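Local coordinates for major royal jelly protein 1 (Apis mellifera, PDB 5YYL), which is the most abundant protein of royal jelly, probably serves as a nutrient in larval food, and binds the sterol 24-methylenecholesterol, at residues A[186-191]-A[253-258]; A[314-318]-A[329-333]. All coordinates share one frame; numbering follows the deposited sequence.

Contact 1: residues A[186-191]-A[253-258]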
loop_
_atom_site.group_PDB
_atom_site.type_symbol
_atom_site.label_atom_id
_atom_site.label_comp_id
_atom_site.label_asym_id
_atom_site.label_seq_id
_atom_site.Cartn_x
_atom_site.Cartn_y
_atom_site.Cartn_z
ATOM N N SER A 186 10.405 -12.040 -47.233
ATOM C CA SER A 186 9.078 -11.613 -46.748
ATOM C C SER A 186 8.594 -12.227 -45.417
ATOM O O SER A 186 7.422 -12.090 -45.078
ATOM C CB SER A 186 8.081 -12.050 -47.815
ATOM O OG SER A 186 8.001 -13.498 -47.880
ATOM N N SER A 187 9.459 -12.962 -44.721
ATOM C CA SER A 187 9.063 -13.708 -43.519
ATOM C C SER A 187 10.293 -14.056 -42.684
ATOM O O SER A 187 11.380 -14.259 -43.223
ATOM C CB SER A 187 8.287 -14.984 -43.892
ATOM O OG SER A 187 7.224 -15.227 -42.977
ATOM N N LEU A 188 10.110 -14.099 -41.371
ATOM C CA LEU A 188 11.230 -14.173 -40.440
ATOM C C LEU A 188 10.815 -14.911 -39.181
ATOM O O LEU A 188 9.681 -14.771 -38.698
ATOM C CB LEU A 188 11.717 -12.772 -40.075
ATOM C CG LEU A 188 12.836 -12.585 -39.047
ATOM C CD1 LEU A 188 14.152 -13.076 -39.623
ATOM C CD2 LEU A 188 12.904 -11.117 -38.640
ATOM N N ALA A 189 11.740 -15.700 -38.654
ATOM C CA ALA A 189 11.529 -16.422 -37.410
ATOM C C ALA A 189 12.881 -16.667 -36.785
ATOM O O ALA A 189 13.845 -16.923 -37.493
ATOM C CB ALA A 189 10.827 -17.730 -37.671
ATOM N N VAL A 190 12.951 -16.591 -35.459
ATOM C CA VAL A 190 14.217 -16.664 -34.754
ATOM C C VAL A 190 14.147 -17.678 -33.616
ATOM O O VAL A 190 13.179 -17.716 -32.876
ATOM C CB VAL A 190 14.579 -15.275 -34.213
ATOM C CG1 VAL A 190 15.917 -15.312 -33.480
ATOM C CG2 VAL A 190 14.598 -14.255 -35.350
ATOM N N GLN A 191 15.197 -18.480 -33.485
ATOM C CA GLN A 191 15.294 -19.544 -32.485
ATOM C C GLN A 191 16.509 -19.270 -31.588
ATOM O O GLN A 191 17.599 -19.757 -31.842
ATOM C CB GLN A 191 15.415 -20.890 -33.221
ATOM C CG GLN A 191 15.103 -22.148 -32.434
ATOM C CD GLN A 191 15.018 -23.355 -33.362
ATOM O OE1 GLN A 191 15.911 -23.585 -34.184
ATOM N NE2 GLN A 191 13.930 -24.121 -33.252
ATOM N N ILE A 253 6.696 -19.469 -50.626
ATOM C CA ILE A 253 6.898 -19.529 -49.161
ATOM C C ILE A 253 6.890 -18.171 -48.467
ATOM O O ILE A 253 7.740 -17.322 -48.691
ATOM C CB ILE A 253 8.176 -20.321 -48.775
ATOM C CG1 ILE A 253 8.253 -20.522 -47.266
ATOM C CG2 ILE A 253 9.445 -19.683 -49.324
ATOM C CD1 ILE A 253 9.344 -21.480 -46.849
ATOM N N SER A 254 5.876 -17.984 -47.633
ATOM C CA SER A 254 5.841 -16.933 -46.609
ATOM C C SER A 254 4.985 -17.420 -45.420
ATOM O O SER A 254 4.725 -18.618 -45.294
ATOM C CB SER A 254 5.306 -15.622 -47.198
ATOM O OG SER A 254 5.882 -14.523 -46.508
ATOM N N GLY A 255 4.554 -16.509 -44.556
ATOM C CA GLY A 255 3.741 -16.872 -43.414
ATOM C C GLY A 255 4.392 -17.928 -42.539
ATOM O O GLY A 255 3.770 -18.928 -42.196
ATOM N N MET A 256 5.643 -17.700 -42.159
ATOM C CA MET A 256 6.344 -18.634 -41.290
ATOM C C MET A 256 5.985 -18.430 -39.812
ATOM O O MET A 256 5.568 -17.350 -39.410
ATOM C CB MET A 256 7.846 -18.515 -41.488
ATOM C CG MET A 256 8.295 -18.888 -42.892
ATOM S SD MET A 256 10.035 -19.380 -42.913
ATOM C CE MET A 256 10.818 -17.917 -42.248
ATOM N N ALA A 257 6.170 -19.490 -39.027
ATOM C CA ALA A 257 5.932 -19.474 -37.588
ATOM C C ALA A 257 6.572 -20.671 -36.910
ATOM O O ALA A 257 6.192 -21.807 -37.170
ATOM C CB ALA A 257 4.450 -19.480 -37.293
ATOM N N LEU A 258 7.517 -20.397 -36.019
ATOM C CA LEU A 258 8.226 -21.417 -35.267
ATOM C C LEU A 258 7.457 -21.776 -34.008
ATOM O O LEU A 258 7.103 -20.898 -33.234
ATOM C CB LEU A 258 9.604 -20.875 -34.887
ATOM C CG LEU A 258 10.605 -21.826 -34.254
ATOM C CD1 LEU A 258 10.929 -22.963 -35.209
ATOM C CD2 LEU A 258 11.853 -21.025 -33.935
#
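S186 and S187 meet S254 and M256 where the first strands of two successive beta-propeller blades, 185-192 and 253-258, run side by side. The segments have roughly the same direction, 27° apart, but their axes come no closer than 6.0 Å, and no backbone-to-backbone hydrogen bond joins them. The interface is therefore packing between blades, with the polar links made by serine hydroxyls.

Two hydrogen bonds form at one end. S186 OG, held between its backbone N and carbonyl carbon (chi1 67°), lies 2.7 Å from S254 OG, and either hydroxyl could be the donor. S187 OG accepts the backbone N-H of M256 at 3.0 Å in a nearly straight bond of 174°. A buried serine thus meets a main-chain amide of the next blade.

Van der Waals contacts follow along the strands. M256 has its CG beside its own backbone N, and the chain bends at its last torsion, which brings the methyl CE alongside the other strand, 3.8 Å from S187 O. Beyond it, A189 CB faces L258 CB at 4.4 Å. The side chains of L258 and Q191 cross at about a right angle. The amide of Q191 is engaged by Y204 OH and T280 OG1, while its aliphatic part serves the packing: L258 CD2 rests 3.6 Å from Q191 CB and 3.7 Å from V190 O.

Contact 2: residues A[314-318]-A[329-333]; sequences SGVLF and CWNEH
L317 and W330 pair near the open end of an antiparallel beta hairpin, strands 316-321 and 326-331, the two middle strands of a four-stranded propeller blade. Backbone bonds set the register: L317 N donates to W330 O and W330 N to L317 O, both at 2.8 Å, the second noticeably more bent, so these residues form the hydrogen-bonded pair, flanked by the non-hydrogen-bonded pairs V316-N331 and F318-C329. Past the strand ends, E332 N continues the ladder to G315 O at 2.8 Å.

The side chains divide between the two faces. On the face of L317 and W330, L317 CD2 approaches the six-membered ring of the indole obliquely, 3.9 Å from CE3. On the other, C329 CB sits over a face of the F318 ring, 4.2 Å from the centroid and 28° off the normal, a CH-pi contact. C329 SG is oblique to that ring and is tied by a disulfide to C416; helix 407-411 also packs on F318. V316 adds its CG1 against C329 CB at 4.1 Å.

G315, at a positive phi of 94°, has its CA 3.4 Å from OE1 of E332, whose carboxylate is hydrogen-bonded by Y266, S259 and T262. N331 ND2 donates to C416 O and N418 OD1, which helps fix its amide. The other end closes an Asx turn: N331 OD1 accepts the backbone N-H of H333 at 2.8 Å, in the carbonyl plane and on a lone pair.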
loop_
_atom_site.group_PDB
_atom_site.type_symbol
_atom_site.label_atom_id
_atom_site.label_comp_id
_atom_site.label_asym_id
_atom_site.label_seq_id
_atom_site.Cartn_x
_atom_site.Cartn_y
_atom_site.Cartn_z
ATOM N N SER A 314 2.270 -22.499 -25.660
ATOM C CA SER A 314 1.404 -23.660 -25.355
ATOM C C SER A 314 1.036 -24.604 -26.538
ATOM O O SER A 314 0.337 -25.608 -26.334
ATOM C CB SER A 314 0.121 -23.162 -24.675
ATOM O OG SER A 314 -0.557 -22.227 -25.494
ATOM N N GLY A 315 1.486 -24.294 -27.754
ATOM C CA GLY A 315 1.358 -25.214 -28.893
ATOM C C GLY A 315 0.129 -25.013 -29.772
ATOM O O GLY A 315 -0.234 -25.920 -30.507
ATOM N N VAL A 316 -0.502 -23.834 -29.715
ATOM C CA VAL A 316 -1.630 -23.496 -30.589
ATOM C C VAL A 316 -1.133 -22.651 -31.766
ATOM O O VAL A 316 -0.539 -21.581 -31.557
ATOM C CB VAL A 316 -2.688 -22.682 -29.837
ATOM C CG1 VAL A 316 -3.913 -22.460 -30.715
ATOM C CG2 VAL A 316 -3.069 -23.390 -28.535
ATOM N N LEU A 317 -1.364 -23.131 -32.993
ATOM C CA LEU A 317 -1.008 -22.405 -34.230
ATOM C C LEU A 317 -2.196 -21.562 -34.668
ATOM O O LEU A 317 -3.282 -22.097 -34.873
ATOM C CB LEU A 317 -0.670 -23.364 -35.371
ATOM C CG LEU A 317 -0.486 -22.771 -36.790
ATOM C CD1 LEU A 317 0.916 -22.208 -37.001
ATOM C CD2 LEU A 317 -0.807 -23.792 -37.885
ATOM N N PHE A 318 -1.969 -20.263 -34.841
ATOM C CA PHE A 318 -2.957 -19.353 -35.390
ATOM C C PHE A 318 -2.539 -18.962 -36.789
ATOM O O PHE A 318 -1.342 -18.893 -37.090
ATOM C CB PHE A 318 -3.088 -18.112 -34.530
ATOM C CG PHE A 318 -3.746 -18.367 -33.217
ATOM C CD1 PHE A 318 -5.116 -18.212 -33.081
ATOM C CD2 PHE A 318 -2.996 -18.767 -32.119
ATOM C CE1 PHE A 318 -5.737 -18.459 -31.872
ATOM C CE2 PHE A 318 -3.607 -19.016 -30.905
ATOM C CZ PHE A 318 -4.982 -18.866 -30.782
ATOM N N CYS A 329 -7.328 -21.467 -36.093
ATOM C CA CYS A 329 -6.350 -22.076 -35.205
ATOM C C CYS A 329 -6.275 -23.578 -35.376
ATOM O O CYS A 329 -7.133 -24.180 -36.004
ATOM C CB CYS A 329 -6.639 -21.726 -33.736
ATOM S SG CYS A 329 -8.285 -22.205 -33.181
ATOM N N TRP A 330 -5.234 -24.155 -34.791
ATOM C CA TRP A 330 -5.012 -25.590 -34.781
ATOM C C TRP A 330 -4.013 -25.921 -33.681
ATOM O O TRP A 330 -2.942 -25.335 -33.647
ATOM C CB TRP A 330 -4.481 -26.060 -36.124
ATOM C CG TRP A 330 -3.985 -27.453 -36.092
ATOM C CD1 TRP A 330 -4.735 -28.572 -36.056
ATOM C CD2 TRP A 330 -2.618 -27.886 -36.099
ATOM N NE1 TRP A 330 -3.930 -29.694 -36.040
ATOM C CE2 TRP A 330 -2.626 -29.298 -36.061
ATOM C CE3 TRP A 330 -1.390 -27.221 -36.123
ATOM C CZ2 TRP A 330 -1.456 -30.053 -36.034
ATOM C CZ3 TRP A 330 -0.217 -27.982 -36.106
ATOM C CH2 TRP A 330 -0.264 -29.379 -36.067
ATOM N N ASN A 331 -4.364 -26.860 -32.801
ATOM C CA ASN A 331 -3.491 -27.285 -31.709
ATOM C C ASN A 331 -2.513 -28.350 -32.216
ATOM O O ASN A 331 -2.906 -29.282 -32.920
ATOM C CB ASN A 331 -4.305 -27.837 -30.545
ATOM C CG ASN A 331 -3.517 -27.866 -29.243
ATOM O OD1 ASN A 331 -2.436 -28.472 -29.161
ATOM N ND2 ASN A 331 -4.080 -27.223 -28.189
ATOM N N GLU A 332 -1.236 -28.198 -31.857
ATOM C CA GLU A 332 -0.199 -29.131 -32.285
ATOM C C GLU A 332 -0.319 -30.493 -31.616
ATOM O O GLU A 332 0.172 -31.494 -32.169
ATOM C CB GLU A 332 1.186 -28.585 -31.977
ATOM C CG GLU A 332 1.629 -27.416 -32.835
ATOM C CD GLU A 332 3.053 -27.021 -32.529
ATOM O OE1 GLU A 332 3.282 -26.402 -31.454
ATOM O OE2 GLU A 332 3.944 -27.362 -33.331
ATOM N N HIS A 333 -0.940 -30.526 -30.427
ATOM C CA HIS A 333 -1.234 -31.786 -29.736
ATOM C C HIS A 333 -2.181 -32.698 -30.532
ATOM O O HIS A 333 -2.083 -33.921 -30.433
ATOM C CB HIS A 333 -1.818 -31.530 -28.341
ATOM C CG HIS A 333 -0.869 -30.844 -27.407
ATOM N ND1 HIS A 333 -1.044 -29.543 -26.980
ATOM C CD2 HIS A 333 0.278 -31.274 -26.831
ATOM C CE1 HIS A 333 -0.055 -29.204 -26.174
ATOM N NE2 HIS A 333 0.755 -30.241 -26.057
#

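Contact 1 comes first along the chain and closes before contact 2 opens; their centres are about 16 Å apart and their nearest atoms about 4 Å, without touching. They show two levels of the same propeller: 186-191 with 253-258 joins neighbouring blades, whereas 314-318 with 329-333 is a hairpin inside the blade that follows. The centre of contact 1 lies about 8 Å and that of contact 2 about 17 Å from the centre of the chain, consistent with an inner and a more outward position. Strand 264-269 lies between them: L265 and Y267 pack on contact 1, while the intervening Y266 meets L317 and E332, so one strand takes part in two successive blade interfaces.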